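Side-chain contacts in A-type flavoprotein (Giardia intestinalis, PDB 2Q9U), which scavenges O2, probably by passing electrons from a bound flavin mononucleotide to a non-haem diiron centre where oxygen is reduced: residues 352-355 and 356-359; 99-103 and 104-108; 324-327 and 328-332. All coordinates share one frame; numbering follows the deposited sequence.

Interaction 1. Residues 352-355 and 356-359. With FMN (flavin mononucleotide), chain F.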
ATOM      1  N   TRP A 352      -3.614 -29.272  12.709  1.00 21.35           N
ATOM      2  CA  TRP A 352      -4.097 -30.654  12.771  1.00 21.51           C
ATOM      3  C   TRP A 352      -3.483 -31.571  11.737  1.00 22.27           C
ATOM      4  O   TRP A 352      -3.326 -32.764  11.991  1.00 23.07           O
ATOM      5  CB  TRP A 352      -5.629 -30.731  12.706  1.00 21.53           C
ATOM      6  CG  TRP A 352      -6.263 -29.925  11.614  1.00 20.04           C
ATOM      7  CD1 TRP A 352      -6.637 -30.359  10.382  1.00 20.64           C
ATOM      8  CD2 TRP A 352      -6.578 -28.529  11.667  1.00 19.78           C
ATOM      9  NE1 TRP A 352      -7.184 -29.319   9.661  1.00 21.06           N
ATOM     10  CE2 TRP A 352      -7.156 -28.184  10.435  1.00 20.36           C
ATOM     11  CE3 TRP A 352      -6.422 -27.536  12.649  1.00 19.59           C
ATOM     12  CZ2 TRP A 352      -7.587 -26.879  10.145  1.00 21.85           C
ATOM     13  CZ3 TRP A 352      -6.846 -26.239  12.363  1.00 20.58           C
ATOM     14  CH2 TRP A 352      -7.423 -25.927  11.115  1.00 20.79           C
ATOM     15  N   SER A 353      -3.101 -31.019  10.587  1.00 22.52           N
ATOM     16  CA  SER A 353      -2.524 -31.821   9.521  1.00 22.62           C
ATOM     17  C   SER A 353      -1.385 -31.054   8.856  1.00 21.82           C
ATOM     18  O   SER A 353      -1.592 -29.984   8.305  1.00 22.04           O
ATOM     19  CB  SER A 353      -3.593 -32.241   8.504  1.00 23.02           C
ATOM     20  OG  SER A 353      -3.018 -32.931   7.385  1.00 26.05           O
ATOM     21  N   ASN A 354      -0.178 -31.597   8.976  1.00 20.63           N
ATOM     22  CA  ASN A 354       1.035 -30.970   8.443  1.00 19.86           C
ATOM     23  C   ASN A 354       1.094 -31.023   6.916  1.00 18.10           C
ATOM     24  O   ASN A 354       1.373 -32.076   6.334  1.00 18.30           O
ATOM     25  CB  ASN A 354       2.271 -31.623   9.079  1.00 20.32           C
ATOM     26  CG  ASN A 354       3.586 -31.138   8.464  1.00 22.42           C
ATOM     27  OD1 ASN A 354       3.759 -29.944   8.204  1.00 23.82           O
ATOM     28  ND2 ASN A 354       4.511 -32.072   8.223  1.00 21.69           N
ATOM     29  N   ARG A 355       0.815 -29.902   6.259  1.00 16.09           N
ATOM     30  CA  ARG A 355       0.806 -29.883   4.783  1.00 15.36           C
ATOM     31  C   ARG A 355       1.736 -28.858   4.136  1.00 14.94           C
ATOM     32  O   ARG A 355       2.272 -29.110   3.055  1.00 13.91           O
ATOM     33  CB  ARG A 355      -0.621 -29.717   4.218  1.00 15.87           C
ATOM     34  CG  ARG A 355      -1.588 -30.873   4.619  1.00 17.85           C
ATOM     35  CD  ARG A 355      -1.242 -32.215   3.888  1.00 19.80           C
ATOM     36  NE  ARG A 355      -1.451 -32.095   2.448  1.00 23.13           N
ATOM     37  CZ  ARG A 355      -2.627 -32.198   1.819  1.00 25.62           C
ATOM     38  NH1 ARG A 355      -3.754 -32.457   2.485  1.00 25.05           N
ATOM     39  NH2 ARG A 355      -2.671 -32.038   0.504  1.00 22.33           N
ATOM     40  N   ALA A 356       1.928 -27.721   4.795  1.00 14.63           N
ATOM     41  CA  ALA A 356       2.738 -26.639   4.206  1.00 14.40           C
ATOM     42  C   ALA A 356       4.198 -27.075   4.018  1.00 14.11           C
ATOM     43  O   ALA A 356       4.773 -26.892   2.949  1.00 14.54           O
ATOM     44  CB  ALA A 356       2.657 -25.390   5.063  1.00 13.94           C
ATOM     45  N   VAL A 357       4.780 -27.670   5.052  1.00 13.49           N
ATOM     46  CA  VAL A 357       6.194 -28.044   5.014  1.00 14.28           C
ATOM     47  C   VAL A 357       6.503 -29.118   3.940  1.00 14.62           C
ATOM     48  O   VAL A 357       7.409 -28.916   3.139  1.00 14.64           O
ATOM     49  CB  VAL A 357       6.729 -28.394   6.405  1.00 13.85           C
ATOM     50  CG1 VAL A 357       8.164 -28.982   6.327  1.00 13.99           C
ATOM     51  CG2 VAL A 357       6.698 -27.127   7.292  1.00 14.62           C
ATOM     52  N   PRO A 358       5.739 -30.244   3.907  1.00 15.10           N
ATOM     53  CA  PRO A 358       5.848 -31.150   2.759  1.00 14.96           C
ATOM     54  C   PRO A 358       5.713 -30.481   1.398  1.00 14.88           C
ATOM     55  O   PRO A 358       6.481 -30.827   0.485  1.00 14.44           O
ATOM     56  CB  PRO A 358       4.683 -32.149   2.999  1.00 15.78           C
ATOM     57  CG  PRO A 358       4.634 -32.214   4.509  1.00 15.08           C
ATOM     58  CD  PRO A 358       4.781 -30.768   4.905  1.00 14.69           C
ATOM     59  N   ASP A 359       4.749 -29.558   1.246  1.00 14.15           N
ATOM     60  CA  ASP A 359       4.562 -28.847  -0.017  1.00 14.52           C
ATOM     61  C   ASP A 359       5.756 -27.929  -0.314  1.00 13.70           C
ATOM     62  O   ASP A 359       6.199 -27.863  -1.451  1.00 12.55           O
ATOM     63  CB  ASP A 359       3.278 -28.007  -0.042  1.00 15.37           C
ATOM     64  CG  ASP A 359       2.019 -28.853  -0.203  1.00 17.44           C
ATOM     65  OD1 ASP A 359       2.128 -30.081  -0.421  1.00 19.87           O
ATOM     66  OD2 ASP A 359       0.919 -28.276  -0.119  1.00 19.44           O
TER
HETATM   67  N1  FMN F 601      -3.823 -26.155  10.300  1.00 19.68           N
HETATM   68  C2  FMN F 601      -3.787 -27.319   9.591  1.00 19.27           C
HETATM   69  O2  FMN F 601      -3.134 -28.281  10.027  1.00 20.57           O
HETATM   70  N3  FMN F 601      -4.502 -27.431   8.414  1.00 19.73           N
HETATM   71  C4  FMN F 601      -5.230 -26.365   7.908  1.00 19.31           C
HETATM   72  O4  FMN F 601      -5.726 -26.490   6.790  1.00 16.51           O
HETATM   73  C4A FMN F 601      -5.261 -25.156   8.627  1.00 18.17           C
HETATM   74  N5  FMN F 601      -5.999 -24.058   8.195  1.00 18.96           N
HETATM   75  C5A FMN F 601      -6.000 -22.896   8.959  1.00 20.41           C
HETATM   76  C6  FMN F 601      -6.734 -21.782   8.537  1.00 20.29           C
HETATM   77  C7  FMN F 601      -6.745 -20.595   9.291  1.00 20.32           C
HETATM   78  C7M FMN F 601      -7.710 -19.509   8.895  1.00 22.03           C
HETATM   79  C8  FMN F 601      -6.025 -20.517  10.482  1.00 19.96           C
HETATM   80  C8M FMN F 601      -5.921 -19.231  11.264  1.00 21.77           C
HETATM   81  C9  FMN F 601      -5.296 -21.626  10.908  1.00 19.80           C
HETATM   82  C9A FMN F 601      -5.276 -22.816  10.157  1.00 19.23           C
HETATM   83  N10 FMN F 601      -4.537 -23.918  10.582  1.00 19.59           N
HETATM   84  C10 FMN F 601      -4.552 -25.079   9.839  1.00 19.73           C
HETATM   85  C1' FMN F 601      -3.742 -23.895  11.854  1.00 20.22           C
HETATM   86  C2' FMN F 601      -2.435 -23.119  11.710  1.00 20.40           C
HETATM   87  O2' FMN F 601      -1.510 -23.768  10.840  1.00 19.57           O
HETATM   88  C3' FMN F 601      -1.926 -22.910  13.138  1.00 20.66           C
HETATM   89  O3' FMN F 601      -2.742 -21.910  13.730  1.00 20.13           O
HETATM   90  C4' FMN F 601      -0.481 -22.470  13.243  1.00 19.49           C
HETATM   91  O4' FMN F 601      -0.061 -22.559  14.598  1.00 22.70           O
HETATM   92  C5' FMN F 601      -0.291 -21.031  12.780  1.00 21.09           C
HETATM   93  O5' FMN F 601       1.096 -20.755  12.691  1.00 16.94           O
HETATM   94  P   FMN F 601       1.590 -19.257  12.907  1.00 20.20           P
HETATM   95  O1P FMN F 601       3.010 -19.211  12.371  1.00 17.49           O
HETATM   96  O2P FMN F 601       0.667 -18.362  12.130  1.00 20.92           O
HETATM   97  O3P FMN F 601       1.559 -18.866  14.375  1.00 17.30           O
HETATM   98  O   HOH W   1       3.179 -27.553   7.974  1.00 23.85           O
HETATM   99  O   HOH W   2       1.140 -31.922   1.407  1.00 34.40           O
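The indole of Trp352 lies flat against the flavin of FMN, with FMN C2 standing 3.5 Å above the ring plane and over its centre. The approach is tightest at the six-membered end, where Trp352 CZ2 comes within 3.3 Å of FMN C4A. Trp153 of the second subunit meets the same indole edge-to-face. A chi1 of 48° sets Trp352 CG between its own backbone N and carbonyl carbon, the rotamer in which the ring lies along the flavin. The guanidinium of Arg355 has water 2 at its edge, in plane.

Two successive amides converge on one flavin oxygen: Trp352 N donates to FMN O2 over 2.9 Å, nearly straight at 170°. Ser353 N reaches the same FMN O2 over 2.8 Å.

Beyond the flavin the chain turns into helix 356-367, with Arg355 at its N-cap. Arg355 O accepts a helical i to i+4 bond from Asp359 N, at 3.1 Å. Thr317 OG1, from a residue that binds FMN, takes hydrogen bonds from both Arg355 N and Ala356 N. Asn354 carries its amide obliquely across the Pro358 ring, with OD1 3.6 Å from Pro358 CD; its chi1 of 174°, CG beside the carbonyl carbon, directs it there.

The side chains of Arg355 and Asp359 do not meet directly. Water 2 accepts from Arg355 NE at 2.8 Å and donates to Asp359 OD1 at 2.8 Å, while Asp359 OD2 is engaged by Thr321 OG1.

The chemistry implies a pyrimidine end of the flavin gripped in two ways, by paired N-H donors at O2 and by an aromatic face. Donors at O2 would be expected to stabilise negative charge building up on that end when the flavin is reduced.

Interaction 2. Residues 99-103 and 104-108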
ATOM      1  N   HIS A  99       6.963   7.747 -37.386  1.00 18.21           N
ATOM      2  CA  HIS A  99       6.891   8.595 -38.595  1.00 20.25           C
ATOM      3  C   HIS A  99       7.551   9.956 -38.435  1.00 19.46           C
ATOM      4  O   HIS A  99       7.838  10.622 -39.431  1.00 19.18           O
ATOM      5  CB  HIS A  99       5.443   8.848 -39.007  1.00 20.74           C
ATOM      6  CG  HIS A  99       4.878   7.801 -39.903  1.00 25.08           C
ATOM      7  ND1 HIS A  99       5.510   7.388 -41.057  1.00 27.90           N
ATOM      8  CD2 HIS A  99       3.734   7.081 -39.816  1.00 27.40           C
ATOM      9  CE1 HIS A  99       4.773   6.461 -41.644  1.00 30.39           C
ATOM     10  NE2 HIS A  99       3.697   6.250 -40.906  1.00 29.24           N
ATOM     11  N   LYS A 100       7.778  10.380 -37.193  1.00 18.39           N
ATOM     12  CA  LYS A 100       8.354  11.699 -36.959  1.00 17.86           C
ATOM     13  C   LYS A 100       9.795  11.780 -37.417  1.00 17.41           C
ATOM     14  O   LYS A 100      10.303  12.877 -37.690  1.00 16.21           O
ATOM     15  CB  LYS A 100       8.186  12.143 -35.502  1.00 19.07           C
ATOM     16  CG  LYS A 100       6.692  12.248 -35.123  1.00 20.52           C
ATOM     17  CD  LYS A 100       6.483  12.817 -33.757  1.00 26.06           C
ATOM     18  CE  LYS A 100       4.978  12.926 -33.413  1.00 26.86           C
ATOM     19  NZ  LYS A 100       4.808  13.491 -32.030  1.00 29.70           N
ATOM     20  N   PHE A 101      10.454  10.627 -37.503  1.00 15.77           N
ATOM     21  CA  PHE A 101      11.783  10.555 -38.056  1.00 15.67           C
ATOM     22  C   PHE A 101      11.653  10.365 -39.569  1.00 16.41           C
ATOM     23  O   PHE A 101      11.803   9.254 -40.090  1.00 15.46           O
ATOM     24  CB  PHE A 101      12.570   9.413 -37.395  1.00 15.79           C
ATOM     25  CG  PHE A 101      12.669   9.545 -35.898  1.00 14.71           C
ATOM     26  CD1 PHE A 101      13.640  10.378 -35.320  1.00 15.50           C
ATOM     27  CD2 PHE A 101      11.788   8.854 -35.068  1.00 16.45           C
ATOM     28  CE1 PHE A 101      13.736  10.500 -33.925  1.00 15.30           C
ATOM     29  CE2 PHE A 101      11.868   8.967 -33.672  1.00 19.11           C
ATOM     30  CZ  PHE A 101      12.851   9.788 -33.100  1.00 17.01           C
ATOM     31  N   THR A 102      11.367  11.474 -40.260  1.00 17.16           N
ATOM     32  CA  THR A 102      11.002  11.463 -41.698  1.00 18.74           C
ATOM     33  C   THR A 102      12.016  10.755 -42.565  1.00 18.15           C
ATOM     34  O   THR A 102      11.674  10.042 -43.526  1.00 17.78           O
ATOM     35  CB  THR A 102      10.945  12.895 -42.287  1.00 19.34           C
ATOM     36  OG1 THR A 102      10.592  13.834 -41.273  1.00 22.93           O
ATOM     37  CG2 THR A 102       9.930  12.942 -43.396  1.00 22.49           C
ATOM     38  N   ASN A 103      13.280  10.988 -42.249  1.00 16.97           N
ATOM     39  CA  ASN A 103      14.356  10.497 -43.084  1.00 17.47           C
ATOM     40  C   ASN A 103      15.161   9.359 -42.500  1.00 17.22           C
ATOM     41  O   ASN A 103      16.175   8.962 -43.086  1.00 17.93           O
ATOM     42  CB  ASN A 103      15.251  11.664 -43.493  1.00 17.43           C
ATOM     43  CG  ASN A 103      14.584  12.553 -44.522  1.00 19.64           C
ATOM     44  OD1 ASN A 103      14.145  12.077 -45.582  1.00 19.24           O
ATOM     45  ND2 ASN A 103      14.501  13.830 -44.227  1.00 16.71           N
ATOM     46  N   ALA A 104      14.694   8.803 -41.373  1.00 16.44           N
ATOM     47  CA  ALA A 104      15.454   7.782 -40.663  1.00 16.02           C
ATOM     48  C   ALA A 104      15.242   6.378 -41.205  1.00 15.06           C
ATOM     49  O   ALA A 104      14.186   6.065 -41.729  1.00 15.47           O
ATOM     50  CB  ALA A 104      15.103   7.823 -39.159  1.00 15.05           C
ATOM     51  N   THR A 105      16.256   5.547 -41.041  1.00 14.90           N
ATOM     52  CA  THR A 105      16.181   4.114 -41.236  1.00 15.14           C
ATOM     53  C   THR A 105      16.335   3.463 -39.856  1.00 14.82           C
ATOM     54  O   THR A 105      17.223   3.835 -39.086  1.00 13.71           O
ATOM     55  CB  THR A 105      17.324   3.643 -42.169  1.00 15.75           C
ATOM     56  OG1 THR A 105      17.145   4.243 -43.467  1.00 16.46           O
ATOM     57  CG2 THR A 105      17.351   2.143 -42.325  1.00 16.17           C
ATOM     58  N   PHE A 106      15.464   2.501 -39.568  1.00 14.71           N
ATOM     59  CA  PHE A 106      15.480   1.774 -38.299  1.00 14.57           C
ATOM     60  C   PHE A 106      16.430   0.594 -38.448  1.00 14.48           C
ATOM     61  O   PHE A 106      16.290  -0.204 -39.384  1.00 13.78           O
ATOM     62  CB  PHE A 106      14.049   1.366 -37.894  1.00 15.17           C
ATOM     63  CG  PHE A 106      13.246   2.518 -37.405  1.00 15.87           C
ATOM     64  CD1 PHE A 106      13.292   2.894 -36.055  1.00 15.03           C
ATOM     65  CD2 PHE A 106      12.505   3.292 -38.300  1.00 18.43           C
ATOM     66  CE1 PHE A 106      12.581   4.013 -35.595  1.00 13.55           C
ATOM     67  CE2 PHE A 106      11.803   4.404 -37.865  1.00 18.40           C
ATOM     68  CZ  PHE A 106      11.838   4.769 -36.499  1.00 18.89           C
ATOM     69  N   VAL A 107      17.414   0.528 -37.552  1.00 12.84           N
ATOM     70  CA  VAL A 107      18.515  -0.420 -37.665  1.00 13.79           C
ATOM     71  C   VAL A 107      18.413  -1.406 -36.517  1.00 14.02           C
ATOM     72  O   VAL A 107      18.441  -1.012 -35.352  1.00 13.46           O
ATOM     73  CB  VAL A 107      19.887   0.296 -37.544  1.00 12.76           C
ATOM     74  CG1 VAL A 107      21.032  -0.702 -37.631  1.00 13.07           C
ATOM     75  CG2 VAL A 107      20.046   1.404 -38.589  1.00 15.10           C
ATOM     76  N   CYS A 108      18.310  -2.690 -36.847  1.00 14.61           N
ATOM     77  CA  CYS A 108      18.211  -3.724 -35.836  1.00 14.46           C
ATOM     78  C   CYS A 108      18.402  -5.083 -36.477  1.00 15.00           C
ATOM     79  O   CYS A 108      18.505  -5.194 -37.702  1.00 15.40           O
ATOM     80  CB  CYS A 108      16.822  -3.649 -35.164  1.00 14.45           C
ATOM     81  SG  CYS A 108      15.416  -3.766 -36.346  1.00 15.93           S
TER
HETATM   82  O   HOH W   3      12.626   7.056 -43.701  1.00 30.54           O
HETATM   83  O   HOH W   4      17.367   6.811 -44.024  1.00 38.48           O
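Phe101 and Ala104 close a type I beta turn that leads into strand 105-108 of the metallo-beta-lactamase-like domain, and their side chains meet at its base. Phe101 CB and Ala104 CB are 3.5 Å apart, and the methyl approaches the phenyl ring obliquely.

Two residues on, within the strand, the buried Phe106 brings its ring up to that of Phe101: Phe101 CD2 and Phe106 CZ are 4.3 Å apart. This ring-to-ring approach is also oblique and amounts to apolar packing. A Phe101 chi1 of -58° puts CG beside the backbone N and carries the ring toward helix 62-72, where it packs on Leu66 and Ile69 and meets the ring of Trp65. Ala104 and Phe106 in turn rest on Val81 of the adjoining parallel strand 80-82, so the aromatic pair joins helix and sheet.

The turn is held by Ala104 N donating to Phe101 O over 3.2 Å. The N-H points well at the oxygen (167°), yet the donor stands above the carbonyl plane, 64° out of it, and does not use a lone pair. Just before, Phe101 is the centre of an inverse gamma turn, whose bond from Thr102 N to Lys100 O is weak at 3.1 Å.

On the polar side, Asn103 ND2 is held by Asp76 O, and two waters bridge the turn, one between backbone oxygens and one from backbone to side chain. Water 3 donates to Thr102 O and, at 2.7 Å, to Ala104 O. Water 4 donates to Asn103 O at 2.6 Å and also hydrogen-bonds Thr105 OG1, again at 2.6 Å.

Interaction 3. Residues 324-327 and 328-332. With NO3 (nitrate ion), chain D.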
ATOM      1  N   PRO A 324      -0.499 -18.610   0.405  1.00 11.47           N
ATOM      2  CA  PRO A 324      -0.398 -18.156  -0.986  1.00 11.13           C
ATOM      3  C   PRO A 324       0.835 -17.280  -1.231  1.00 10.36           C
ATOM      4  O   PRO A 324       1.452 -17.395  -2.295  1.00 10.12           O
ATOM      5  CB  PRO A 324      -1.693 -17.335  -1.177  1.00 11.28           C
ATOM      6  CG  PRO A 324      -2.693 -18.017  -0.222  1.00 11.50           C
ATOM      7  CD  PRO A 324      -1.831 -18.310   0.986  1.00 11.46           C
ATOM      8  N   SER A 325       1.200 -16.422  -0.267  1.00 10.70           N
ATOM      9  CA  SER A 325       2.363 -15.510  -0.430  1.00 10.92           C
ATOM     10  C   SER A 325       3.681 -16.297  -0.605  1.00 10.98           C
ATOM     11  O   SER A 325       4.591 -15.915  -1.393  1.00 10.58           O
ATOM     12  CB  SER A 325       2.469 -14.549   0.754  1.00 11.15           C
ATOM     13  OG  SER A 325       2.652 -15.276   1.968  1.00 13.90           O
ATOM     14  N   VAL A 326       3.771 -17.416   0.093  1.00 10.25           N
ATOM     15  CA  VAL A 326       4.969 -18.265  -0.003  1.00 10.43           C
ATOM     16  C   VAL A 326       4.972 -19.044  -1.329  1.00 10.60           C
ATOM     17  O   VAL A 326       6.045 -19.226  -1.934  1.00 12.00           O
ATOM     18  CB  VAL A 326       5.127 -19.156   1.264  1.00  9.67           C
ATOM     19  CG1 VAL A 326       6.361 -20.108   1.190  1.00 10.07           C
ATOM     20  CG2 VAL A 326       5.238 -18.280   2.497  1.00 11.13           C
ATOM     21  N   ALA A 327       3.804 -19.504  -1.780  1.00 10.60           N
ATOM     22  CA  ALA A 327       3.654 -20.085  -3.153  1.00 10.58           C
ATOM     23  C   ALA A 327       4.115 -19.079  -4.235  1.00  9.94           C
ATOM     24  O   ALA A 327       4.796 -19.444  -5.216  1.00  9.12           O
ATOM     25  CB  ALA A 327       2.194 -20.531  -3.412  1.00 11.15           C
ATOM     26  N   ALA A 328       3.776 -17.815  -4.047  1.00  8.67           N
ATOM     27  CA  ALA A 328       4.201 -16.809  -5.039  1.00  9.56           C
ATOM     28  C   ALA A 328       5.721 -16.670  -5.013  1.00  9.79           C
ATOM     29  O   ALA A 328       6.377 -16.675  -6.073  1.00  9.79           O
ATOM     30  CB  ALA A 328       3.506 -15.467  -4.789  1.00  9.96           C
ATOM     31  N   ALA A 329       6.288 -16.598  -3.800  1.00  9.57           N
ATOM     32  CA  ALA A 329       7.743 -16.391  -3.652  1.00 10.28           C
ATOM     33  C   ALA A 329       8.489 -17.575  -4.256  1.00 11.57           C
ATOM     34  O   ALA A 329       9.469 -17.390  -4.974  1.00 11.45           O
ATOM     35  CB  ALA A 329       8.132 -16.190  -2.201  1.00 10.13           C
ATOM     36  N   LEU A 330       7.981 -18.785  -4.017  1.00 11.36           N
ATOM     37  CA  LEU A 330       8.587 -19.971  -4.614  1.00 11.95           C
ATOM     38  C   LEU A 330       8.466 -20.040  -6.133  1.00 11.73           C
ATOM     39  O   LEU A 330       9.445 -20.374  -6.801  1.00 11.94           O
ATOM     40  CB  LEU A 330       8.061 -21.253  -3.952  1.00 11.87           C
ATOM     41  CG  LEU A 330       8.602 -21.533  -2.542  1.00 12.95           C
ATOM     42  CD1 LEU A 330       7.712 -22.585  -1.885  1.00 15.39           C
ATOM     43  CD2 LEU A 330      10.051 -22.058  -2.575  1.00 13.38           C
ATOM     44  N   ASN A 331       7.284 -19.734  -6.681  1.00 12.10           N
ATOM     45  CA  ASN A 331       7.104 -19.597  -8.141  1.00 12.75           C
ATOM     46  C   ASN A 331       8.174 -18.670  -8.739  1.00 12.11           C
ATOM     47  O   ASN A 331       8.840 -19.000  -9.743  1.00 11.41           O
ATOM     48  CB  ASN A 331       5.687 -19.071  -8.457  1.00 12.55           C
ATOM     49  CG  ASN A 331       5.539 -18.558  -9.917  1.00 14.17           C
ATOM     50  OD1 ASN A 331       6.133 -17.544 -10.291  1.00 15.58           O
ATOM     51  ND2 ASN A 331       4.714 -19.228 -10.709  1.00 14.17           N
ATOM     52  N   TYR A 332       8.341 -17.510  -8.106  1.00 11.56           N
ATOM     53  CA  TYR A 332       9.216 -16.479  -8.639  1.00 10.95           C
ATOM     54  C   TYR A 332      10.662 -16.970  -8.614  1.00 11.76           C
ATOM     55  O   TYR A 332      11.379 -16.877  -9.628  1.00 11.54           O
ATOM     56  CB  TYR A 332       9.093 -15.192  -7.810  1.00 10.39           C
ATOM     57  CG  TYR A 332       9.655 -13.988  -8.512  1.00  9.83           C
ATOM     58  CD1 TYR A 332       9.293 -13.685  -9.836  1.00  9.41           C
ATOM     59  CD2 TYR A 332      10.538 -13.147  -7.872  1.00  8.77           C
ATOM     60  CE1 TYR A 332       9.820 -12.532 -10.475  1.00 11.00           C
ATOM     61  CE2 TYR A 332      11.036 -11.999  -8.487  1.00 11.06           C
ATOM     62  CZ  TYR A 332      10.671 -11.695  -9.788  1.00 11.03           C
ATOM     63  OH  TYR A 332      11.186 -10.545 -10.411  1.00 11.27           O
TER
HETATM   64  N   NO3 D 502      -1.282 -14.691   2.074  1.00 31.56           N
HETATM   65  O1  NO3 D 502      -1.399 -13.842   0.960  1.00 32.51           O
HETATM   66  O2  NO3 D 502      -2.172 -14.570   3.138  1.00 31.02           O
HETATM   67  O3  NO3 D 502      -0.266 -15.637   2.148  1.00 30.74           O
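From Pro324 to Asn331 the backbone runs as regular alpha helix, with four successive i to i+4 bonds, from Ala328 N to Pro324 O (2.9 Å, 150°) through to Asn331 N to Ala327 O (2.9 Å, 169°).

One turn apart, Val326 and Leu330 lie side by side and point the same way, their nearest methyls, Val326 CG1 and Leu330 CD1, 4.2 Å apart. Leu330 CG, held beside its backbone N by a chi1 of -74°, also rests 3.5 Å from Val326 O. The alanines between them add only methyl groups: Ala329 CB lies 3.6 Å from Ser325 O.

At the N-terminal end, Ser325 N donates to nitrate O3 over 2.9 Å; the ion probably came from the crystallisation liquor, and the positive end of the helix dipole would suit it. Ser325 OG bonds to Asp264 OD2.

Asn331 turns outward to the second subunit, where its ND2 binds Met322 O. The helix forms the crossover of a beta-alpha-beta unit between the adjacent parallel strands 310-314 and 344-350, with Leu330 against Glu363 and Leu364 of helix 356-367 and Tyr332 against helix 298-306.

Interactions 1 and 3 share the flavodoxin-like domain: their centres are 16 Å apart and their nearest atoms about 6 Å. Leu330 of interaction 3 packs on the helix that interaction 1 starts, and both contacts touch Met322. Only interaction 1 holds FMN-binding residues; the side chain of Pro324 in interaction 3 stays about 10 Å from the flavin. Interaction 2 belongs to the other domain, which carries the diiron site, but it lies away from that pocket, its centre 59 Å from that of interaction 1. The second subunit touches interactions 1 and 3; its Trp153, beside the diiron-pocket residue His152 in sequence, suggests how flavin and iron come together across the interface.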